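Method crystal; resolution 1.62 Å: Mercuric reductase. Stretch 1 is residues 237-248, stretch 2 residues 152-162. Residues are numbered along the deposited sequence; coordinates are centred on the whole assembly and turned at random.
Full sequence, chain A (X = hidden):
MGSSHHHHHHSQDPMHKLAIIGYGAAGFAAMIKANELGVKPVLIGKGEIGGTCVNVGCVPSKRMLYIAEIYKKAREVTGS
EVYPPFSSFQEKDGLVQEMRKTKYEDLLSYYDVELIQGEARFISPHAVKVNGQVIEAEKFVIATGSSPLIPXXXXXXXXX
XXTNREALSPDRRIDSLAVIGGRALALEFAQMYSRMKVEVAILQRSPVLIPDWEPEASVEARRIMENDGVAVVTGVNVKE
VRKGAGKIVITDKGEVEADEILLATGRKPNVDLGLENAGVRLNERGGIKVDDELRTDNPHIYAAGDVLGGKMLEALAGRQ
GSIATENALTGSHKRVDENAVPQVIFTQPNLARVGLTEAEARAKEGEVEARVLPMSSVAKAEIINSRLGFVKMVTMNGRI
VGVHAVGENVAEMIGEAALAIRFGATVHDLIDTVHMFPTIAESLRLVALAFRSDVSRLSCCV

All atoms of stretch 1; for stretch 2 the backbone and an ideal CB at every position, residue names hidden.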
ATOM      1  N   ASN A 237     -22.206  23.620  20.004  1.00 33.55           N
ATOM      2  CA  ASN A 237     -23.461  22.947  20.384  1.00 34.55           C
ATOM      3  C   ASN A 237     -24.556  23.457  19.556  1.00 31.96           C
ATOM      4  O   ASN A 237     -24.699  24.678  19.416  1.00 34.56           O
ATOM      5  CB  ASN A 237     -23.846  23.215  21.844  1.00 40.03           C
ATOM      6  CG  ASN A 237     -22.828  22.616  22.790  1.00 48.15           C
ATOM      7  OD1 ASN A 237     -22.717  21.390  22.912  1.00 49.78           O
ATOM      8  ND2 ASN A 237     -22.012  23.469  23.392  1.00 51.43           N
ATOM      9  N   VAL A 238     -25.234  22.536  18.906  1.00 30.59           N
ATOM     10  CA  VAL A 238     -26.320  22.875  18.018  1.00 30.61           C
ATOM     11  C   VAL A 238     -27.549  22.951  18.911  1.00 31.74           C
ATOM     12  O   VAL A 238     -27.858  22.012  19.533  1.00 36.01           O
ATOM     13  CB  VAL A 238     -26.509  21.814  16.913  1.00 32.61           C
ATOM     14  CG1 VAL A 238     -27.725  22.147  16.061  1.00 33.95           C
ATOM     15  CG2 VAL A 238     -25.250  21.837  16.038  1.00 30.88           C
ATOM     16  N   LYS A 239     -28.234  24.091  18.930  1.00 30.19           N
ATOM     17  CA  LYS A 239     -29.434  24.310  19.791  1.00 34.04           C
ATOM     18  C   LYS A 239     -30.771  24.023  19.112  1.00 34.90           C
ATOM     19  O   LYS A 239     -31.712  23.515  19.747  1.00 36.42           O
ATOM     20  CB  LYS A 239     -29.421  25.753  20.287  1.00 40.58           C
ATOM     21  CG  LYS A 239     -28.106  26.142  20.890  1.00 45.17           C
ATOM     22  CD  LYS A 239     -28.253  27.306  21.847  1.00 55.87           C
ATOM     23  CE  LYS A 239     -28.628  28.586  21.140  1.00 60.18           C
ATOM     24  NZ  LYS A 239     -28.078  29.746  21.893  1.00 62.17           N
ATOM     25  N   GLU A 240     -30.857  24.338  17.831  1.00 31.19           N
ATOM     26  CA  GLU A 240     -32.083  24.325  17.098  1.00 34.11           C
ATOM     27  C   GLU A 240     -31.815  24.405  15.595  1.00 29.98           C
ATOM     28  O   GLU A 240     -30.777  24.962  15.143  1.00 29.63           O
ATOM     29  CB  GLU A 240     -32.886  25.560  17.554  1.00 39.35           C
ATOM     30  CG  GLU A 240     -34.287  25.645  16.986  1.00 46.11           C
ATOM     31  CD  GLU A 240     -35.005  26.978  17.338  1.00 47.74           C
ATOM     32  OE1 GLU A 240     -34.416  27.818  18.074  1.00 44.21           O
ATOM     33  OE2 GLU A 240     -36.152  27.152  16.856  1.00 48.88           O
ATOM     34  N   VAL A 241     -32.741  23.884  14.817  1.00 28.74           N
ATOM     35  CA  VAL A 241     -32.794  24.091  13.397  1.00 30.42           C
ATOM     36  C   VAL A 241     -34.123  24.712  12.957  1.00 30.80           C
ATOM     37  O   VAL A 241     -35.193  24.306  13.416  1.00 29.39           O
ATOM     38  CB  VAL A 241     -32.599  22.719  12.652  1.00 30.01           C
ATOM     39  CG1 VAL A 241     -32.575  22.910  11.172  1.00 33.74           C
ATOM     40  CG2 VAL A 241     -31.302  22.065  13.117  1.00 30.63           C
ATOM     41  N   ARG A 242     -34.018  25.630  12.042  1.00 31.81           N
ATOM     42  CA  ARG A 242     -35.216  26.257  11.439  1.00 39.84           C
ATOM     43  C   ARG A 242     -35.056  26.449   9.960  1.00 40.08           C
ATOM     44  O   ARG A 242     -33.953  26.291   9.416  1.00 33.04           O
ATOM     45  CB  ARG A 242     -35.634  27.547  12.193  1.00 43.94           C
ATOM     46  CG  ARG A 242     -34.631  28.628  12.417  1.00 50.41           C
ATOM     47  CD  ARG A 242     -35.258  29.787  13.237  1.00 59.97           C
ATOM     48  NE  ARG A 242     -34.308  30.910  13.402  1.00 66.15           N
ATOM     49  CZ  ARG A 242     -34.075  31.888  12.508  1.00 67.08           C
ATOM     50  NH1 ARG A 242     -34.769  31.992  11.361  1.00 64.23           N
ATOM     51  NH2 ARG A 242     -33.137  32.798  12.772  1.00 67.80           N
ATOM     52  N   LYS A 243     -36.158  26.712   9.266  1.00 37.07           N
ATOM     53  CA  LYS A 243     -36.136  26.914   7.852  1.00 41.60           C
ATOM     54  C   LYS A 243     -36.264  28.400   7.526  1.00 45.55           C
ATOM     55  O   LYS A 243     -37.240  29.042   7.965  1.00 42.64           O
ATOM     56  CB  LYS A 243     -37.310  26.140   7.228  1.00 46.06           C
ATOM     57  CG  LYS A 243     -37.439  26.172   5.712  1.00 46.62           C
ATOM     58  CD  LYS A 243     -36.218  25.598   4.985  1.00 50.81           C
ATOM     59  CE  LYS A 243     -36.413  25.619   3.475  1.00 54.81           C
ATOM     60  NZ  LYS A 243     -35.303  24.882   2.811  1.00 62.67           N
ATOM     61  N   GLY A 244     -35.291  28.927   6.768  1.00 44.98           N
ATOM     62  CA  GLY A 244     -35.316  30.297   6.176  1.00 43.50           C
ATOM     63  C   GLY A 244     -35.337  30.135   4.683  1.00 39.49           C
ATOM     64  O   GLY A 244     -36.051  29.281   4.151  1.00 39.93           O
ATOM     65  N   ALA A 245     -34.531  30.919   3.980  1.00 38.41           N
ATOM     66  CA  ALA A 245     -34.332  30.685   2.555  1.00 41.90           C
ATOM     67  C   ALA A 245     -33.815  29.246   2.354  1.00 45.19           C
ATOM     68  O   ALA A 245     -34.417  28.422   1.631  1.00 49.53           O
ATOM     69  CB  ALA A 245     -33.368  31.713   2.003  1.00 43.85           C
ATOM     70  N   GLY A 246     -32.750  28.930   3.070  1.00 40.81           N
ATOM     71  CA  GLY A 246     -32.381  27.526   3.245  1.00 40.07           C
ATOM     72  C   GLY A 246     -32.511  27.101   4.670  1.00 38.55           C
ATOM     73  O   GLY A 246     -33.272  27.675   5.457  1.00 33.57           O
ATOM     74  N   LYS A 247     -31.748  26.087   5.043  1.00 26.31           N
ATOM     75  CA  LYS A 247     -31.864  25.521   6.350  1.00 27.47           C
ATOM     76  C   LYS A 247     -30.924  26.209   7.242  1.00 28.09           C
ATOM     77  O   LYS A 247     -29.744  26.469   6.872  1.00 30.70           O
ATOM     78  CB  LYS A 247     -31.632  23.996   6.340  1.00 23.73           C
ATOM     79  CG  LYS A 247     -32.482  23.238   5.371  1.00 25.13           C
ATOM     80  CD  LYS A 247     -32.488  21.741   5.542  1.00 26.40           C
ATOM     81  CE  LYS A 247     -33.321  21.119   4.468  1.00 26.68           C
ATOM     82  NZ  LYS A 247     -33.460  19.727   4.674  1.00 26.68           N
ATOM     83  N   ILE A 248     -31.409  26.558   8.448  1.00 27.38           N
ATOM     84  CA  ILE A 248     -30.623  27.297   9.426  1.00 27.67           C
ATOM     85  C   ILE A 248     -30.308  26.462  10.656  1.00 28.30           C
ATOM     86  O   ILE A 248     -31.231  26.004  11.364  1.00 30.02           O
ATOM     87  CB  ILE A 248     -31.290  28.645   9.875  1.00 30.94           C
ATOM     88  CG1 ILE A 248     -31.608  29.509   8.636  1.00 33.88           C
ATOM     89  CG2 ILE A 248     -30.333  29.386  10.765  1.00 31.21           C
ATOM     90  CD1 ILE A 248     -32.565  30.660   8.913  1.00 40.15           C
ATOM     91  N   UNK A 152     -31.416  14.434  19.155  1.00 34.85           N
ATOM     92  CA  UNK A 152     -32.669  15.112  19.538  1.00 38.30           C
ATOM     93  C   UNK A 152     -32.357  16.581  19.522  1.00 36.10           C
ATOM     94  O   UNK A 152     -31.748  17.091  20.448  1.00 42.73           O
ATOM     95  CB  UNK A 152     -33.194  14.664  20.904  1.00 38.30           C
ATOM     96  N   UNK A 153     -32.666  17.249  18.423  1.00 32.52           N
ATOM     97  CA  UNK A 153     -32.392  18.675  18.233  1.00 31.77           C
ATOM     98  C   UNK A 153     -33.726  19.286  17.810  1.00 31.67           C
ATOM     99  O   UNK A 153     -34.315  18.882  16.858  1.00 29.58           O
ATOM    100  CB  UNK A 153     -31.290  18.926  17.202  1.00 31.77           C
ATOM    101  N   UNK A 154     -34.204  20.287  18.548  1.00 34.10           N
ATOM    102  CA  UNK A 154     -35.440  20.936  18.152  1.00 32.70           C
ATOM    103  C   UNK A 154     -35.414  21.452  16.730  1.00 26.54           C
ATOM    104  O   UNK A 154     -34.490  22.204  16.314  1.00 30.84           O
ATOM    105  CB  UNK A 154     -35.747  22.091  19.107  1.00 32.70           C
ATOM    106  N   UNK A 155     -36.458  21.097  15.982  1.00 29.86           N
ATOM    107  CA  UNK A 155     -36.711  21.621  14.672  1.00 29.18           C
ATOM    108  C   UNK A 155     -36.146  20.728  13.532  1.00 30.79           C
ATOM    109  O   UNK A 155     -36.509  20.879  12.380  1.00 29.43           O
ATOM    110  CB  UNK A 155     -36.119  23.029  14.583  1.00 29.18           C
ATOM    111  N   UNK A 156     -35.227  19.843  13.897  1.00 31.14           N
ATOM    112  CA  UNK A 156     -34.505  18.990  12.926  1.00 30.96           C
ATOM    113  C   UNK A 156     -35.392  18.055  12.177  1.00 29.67           C
ATOM    114  O   UNK A 156     -35.303  17.941  10.944  1.00 32.05           O
ATOM    115  CB  UNK A 156     -33.426  18.169  13.635  1.00 30.96           C
ATOM    116  N   UNK A 157     -36.322  17.394  12.846  1.00 30.91           N
ATOM    117  CA  UNK A 157     -37.179  16.507  12.118  1.00 36.63           C
ATOM    118  C   UNK A 157     -38.117  17.244  11.214  1.00 36.50           C
ATOM    119  O   UNK A 157     -38.356  16.815  10.125  1.00 36.07           O
ATOM    120  CB  UNK A 157     -37.970  15.623  13.084  1.00 36.63           C
ATOM    121  N   UNK A 158     -38.597  18.408  11.616  1.00 41.35           N
ATOM    122  CA  UNK A 158     -39.534  19.160  10.794  1.00 39.69           C
ATOM    123  C   UNK A 158     -38.861  19.795   9.585  1.00 33.83           C
ATOM    124  O   UNK A 158     -39.384  19.784   8.483  1.00 35.10           O
ATOM    125  CB  UNK A 158     -40.214  20.242  11.635  1.00 39.69           C
ATOM    126  N   UNK A 159     -37.661  20.313   9.773  1.00 31.80           N
ATOM    127  CA  UNK A 159     -36.871  20.880   8.673  1.00 29.46           C
ATOM    128  C   UNK A 159     -36.281  19.824   7.700  1.00 29.60           C
ATOM    129  O   UNK A 159     -36.210  20.070   6.494  1.00 30.11           O
ATOM    130  CB  UNK A 159     -35.730  21.712   9.262  1.00 29.46           C
ATOM    131  N   UNK A 160     -35.969  18.651   8.229  1.00 27.25           N
ATOM    132  CA  UNK A 160     -35.541  17.480   7.389  1.00 24.84           C
ATOM    133  C   UNK A 160     -34.007  17.554   7.203  1.00 26.52           C
ATOM    134  O   UNK A 160     -33.360  18.573   7.434  1.00 23.96           O
ATOM    135  CB  UNK A 160     -36.247  17.479   6.031  1.00 24.84           C
ATOM    136  N   UNK A 161     -33.454  16.428   6.783  1.00 22.60           N
ATOM    137  CA  UNK A 161     -31.946  16.304   6.741  1.00 20.01           C
ATOM    138  C   UNK A 161     -31.658  15.076   5.869  1.00 19.99           C
ATOM    139  O   UNK A 161     -32.504  14.299   5.494  1.00 21.24           O
ATOM    140  CB  UNK A 161     -31.329  16.151   8.133  1.00 20.01           C
ATOM    141  N   UNK A 162     -30.378  14.943   5.521  1.00 18.34           N
ATOM    142  CA  UNK A 162     -29.841  13.813   4.844  1.00 16.49           C
ATOM    143  C   UNK A 162     -29.064  12.967   5.867  1.00 15.18           C
ATOM    144  O   UNK A 162     -28.475  13.492   6.822  1.00 17.44           O
ATOM    145  CB  UNK A 162     -28.959  14.250   3.673  1.00 16.49           C
TER

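Position 152 lies out of reach of stretch 1. Nothing of that strand comes within 5.5 Å of its ideal CB, so the visible atoms set no preference. The residue is R152, which makes no contact here.

Position 153 points its CA-to-CB bond toward stretch 1. The ideal CB sits 4.9 Å from V238 CG1 and 5.2 Å from V241 CG2. Two valines on one side of a strand offer an apolar surface with room for a medium-sized aliphatic chain. Valine, leucine, isoleucine or methionine would suit. The residue is I153. Its CD1 lies 3.9 Å from V238 CG1, and its CG2 lies 4.0 Å from V241 CG2, so the branched chain touches both valines.

Position 154 points sideways, with phi -55° and psi 130°. Its ideal CB is 4.3 Å from K239 O and 4.4 Å from E240 CG. Its backbone O accepts a nearly straight hydrogen bond from V241 N (N to O 2.8 Å, 168°), which any residue could provide. Many side chains are possible; this phi also allows proline, and the second place of a type II turn favours it. The residue is P154. Its ring packs on the strand backbone, with CD 3.3 Å from K239 O.

Position 155 is the most restrictive. Phi is 95° and psi -18°, and an ideal CB would fall 2.0 Å from V241 O, a clash. It would also jam against the carbonyl O of the preceding residue. Glycine is the clear expectation, and the residue is G155. Without a side chain, its CA approaches V241 O at 3.3 Å in a CA-H...O contact. It is also the N-cap of the short helix that follows.

Position 156 opens that helix and points sideways. Its ideal CB is 4.5 Å from V241 CG2, so an apolar residue such as leucine, isoleucine or methionine would extend the valine contact. The residue is L156, whose CD1 lies 4.2 Å from V241 CG2.

Positions 157 and 158 have no part of stretch 1 within 5.5 Å of their ideal CB atoms. Polar or charged residues are as acceptable as others. They are D157 and K158.

Position 159 points toward the strand, its ideal CB 3.9 Å from V241 CG1 and 4.9 Å from K247 CD. The space is narrow and mostly apolar. Valine, alanine or isoleucine would be reasonable. The residue is V159. Its CG1 meets V241 CG1 at 3.7 Å and K247 CD at 3.6 Å, while its CG2 lies 3.7 Å from K243 N.

Position 160 leaves the helix with phi 88° and psi 164°, a combination that strongly favours glycine. An ideal CB would be 3.8 Å from K247 NZ. The residue is G160. K247 NZ makes weak hydrogen bonds to G160 O (3.0 Å) and V159 O (3.3 Å).

Positions 161 and 162 are little constrained by stretch 1. The ideal CB at 161 is 5.4 Å from K247 NZ, and nothing of stretch 1 lies within 5.5 Å of the one at 162. Polar, apolar or aromatic residues are all possible. They are F161, whose ring leads away, and W162, which makes no contact.

Stretch 2 152-162: RIPGLDKVGFW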
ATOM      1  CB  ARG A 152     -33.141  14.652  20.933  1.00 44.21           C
ATOM      2  CG  ARG A 152     -32.848  13.194  21.247  1.00 50.46           C
ATOM      3  CD  ARG A 152     -33.593  12.632  22.463  1.00 61.44           C
ATOM      4  NE  ARG A 152     -35.038  12.878  22.361  1.00 68.87           N
ATOM      5  CZ  ARG A 152     -35.681  13.911  22.912  1.00 69.89           C
ATOM      6  NH1 ARG A 152     -35.036  14.823  23.646  1.00 69.86           N
ATOM      7  NH2 ARG A 152     -36.985  14.036  22.722  1.00 68.26           N
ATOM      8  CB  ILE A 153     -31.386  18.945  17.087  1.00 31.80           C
ATOM      9  CG1 ILE A 153     -30.026  18.382  17.460  1.00 32.34           C
ATOM     10  CG2 ILE A 153     -31.264  20.437  16.803  1.00 33.32           C
ATOM     11  CD1 ILE A 153     -29.008  18.525  16.331  1.00 32.26           C
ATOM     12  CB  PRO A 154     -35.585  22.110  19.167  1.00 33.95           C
ATOM     13  CG  PRO A 154     -34.688  21.777  20.268  1.00 35.56           C
ATOM     14  CD  PRO A 154     -33.634  20.798  19.802  1.00 34.52           C
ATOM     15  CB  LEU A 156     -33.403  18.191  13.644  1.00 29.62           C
ATOM     16  CG  LEU A 156     -32.593  17.242  12.702  1.00 29.33           C
ATOM     17  CD1 LEU A 156     -31.819  18.090  11.730  1.00 30.86           C
ATOM     18  CD2 LEU A 156     -31.659  16.340  13.530  1.00 32.22           C
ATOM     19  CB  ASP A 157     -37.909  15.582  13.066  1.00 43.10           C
ATOM     20  CG  ASP A 157     -36.939  14.739  13.879  1.00 55.64           C
ATOM     21  OD1 ASP A 157     -36.345  13.766  13.340  1.00 57.43           O
ATOM     22  OD2 ASP A 157     -36.715  15.088  15.053  1.00 66.13           O
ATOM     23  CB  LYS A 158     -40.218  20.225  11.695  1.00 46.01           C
ATOM     24  CG  LYS A 158     -40.905  21.395  10.992  1.00 56.60           C
ATOM     25  CD  LYS A 158     -41.894  22.124  11.937  1.00 68.91           C
ATOM     26  CE  LYS A 158     -41.278  22.620  13.263  1.00 66.29           C
ATOM     27  NZ  LYS A 158     -40.121  23.528  13.038  1.00 62.36           N
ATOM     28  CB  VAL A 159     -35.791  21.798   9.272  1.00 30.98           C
ATOM     29  CG1 VAL A 159     -34.803  22.253   8.231  1.00 30.44           C
ATOM     30  CG2 VAL A 159     -36.396  23.040   9.971  1.00 32.81           C
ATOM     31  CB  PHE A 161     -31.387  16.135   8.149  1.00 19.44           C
ATOM     32  CG  PHE A 161     -31.980  15.000   8.916  1.00 21.20           C
ATOM     33  CD1 PHE A 161     -31.581  13.695   8.772  1.00 22.08           C
ATOM     34  CD2 PHE A 161     -33.099  15.206   9.763  1.00 23.71           C
ATOM     35  CE1 PHE A 161     -32.222  12.621   9.407  1.00 26.00           C
ATOM     36  CE2 PHE A 161     -33.704  14.155  10.427  1.00 25.87           C
ATOM     37  CZ  PHE A 161     -33.322  12.854  10.262  1.00 25.83           C
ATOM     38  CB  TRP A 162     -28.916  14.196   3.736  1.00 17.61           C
ATOM     39  CG  TRP A 162     -29.542  14.734   2.537  1.00 19.57           C
ATOM     40  CD1 TRP A 162     -30.890  14.827   2.267  1.00 23.97           C
ATOM     41  CD2 TRP A 162     -28.856  15.197   1.362  1.00 20.53           C
ATOM     42  NE1 TRP A 162     -31.074  15.351   0.982  1.00 23.29           N
ATOM     43  CE2 TRP A 162     -29.837  15.588   0.429  1.00 22.26           C
ATOM     44  CE3 TRP A 162     -27.519  15.353   1.039  1.00 21.87           C
ATOM     45  CZ2 TRP A 162     -29.504  16.122  -0.801  1.00 23.87           C
ATOM     46  CZ3 TRP A 162     -27.200  15.938  -0.192  1.00 22.23           C
ATOM     47  CH2 TRP A 162     -28.179  16.250  -1.104  1.00 22.85           C
TER
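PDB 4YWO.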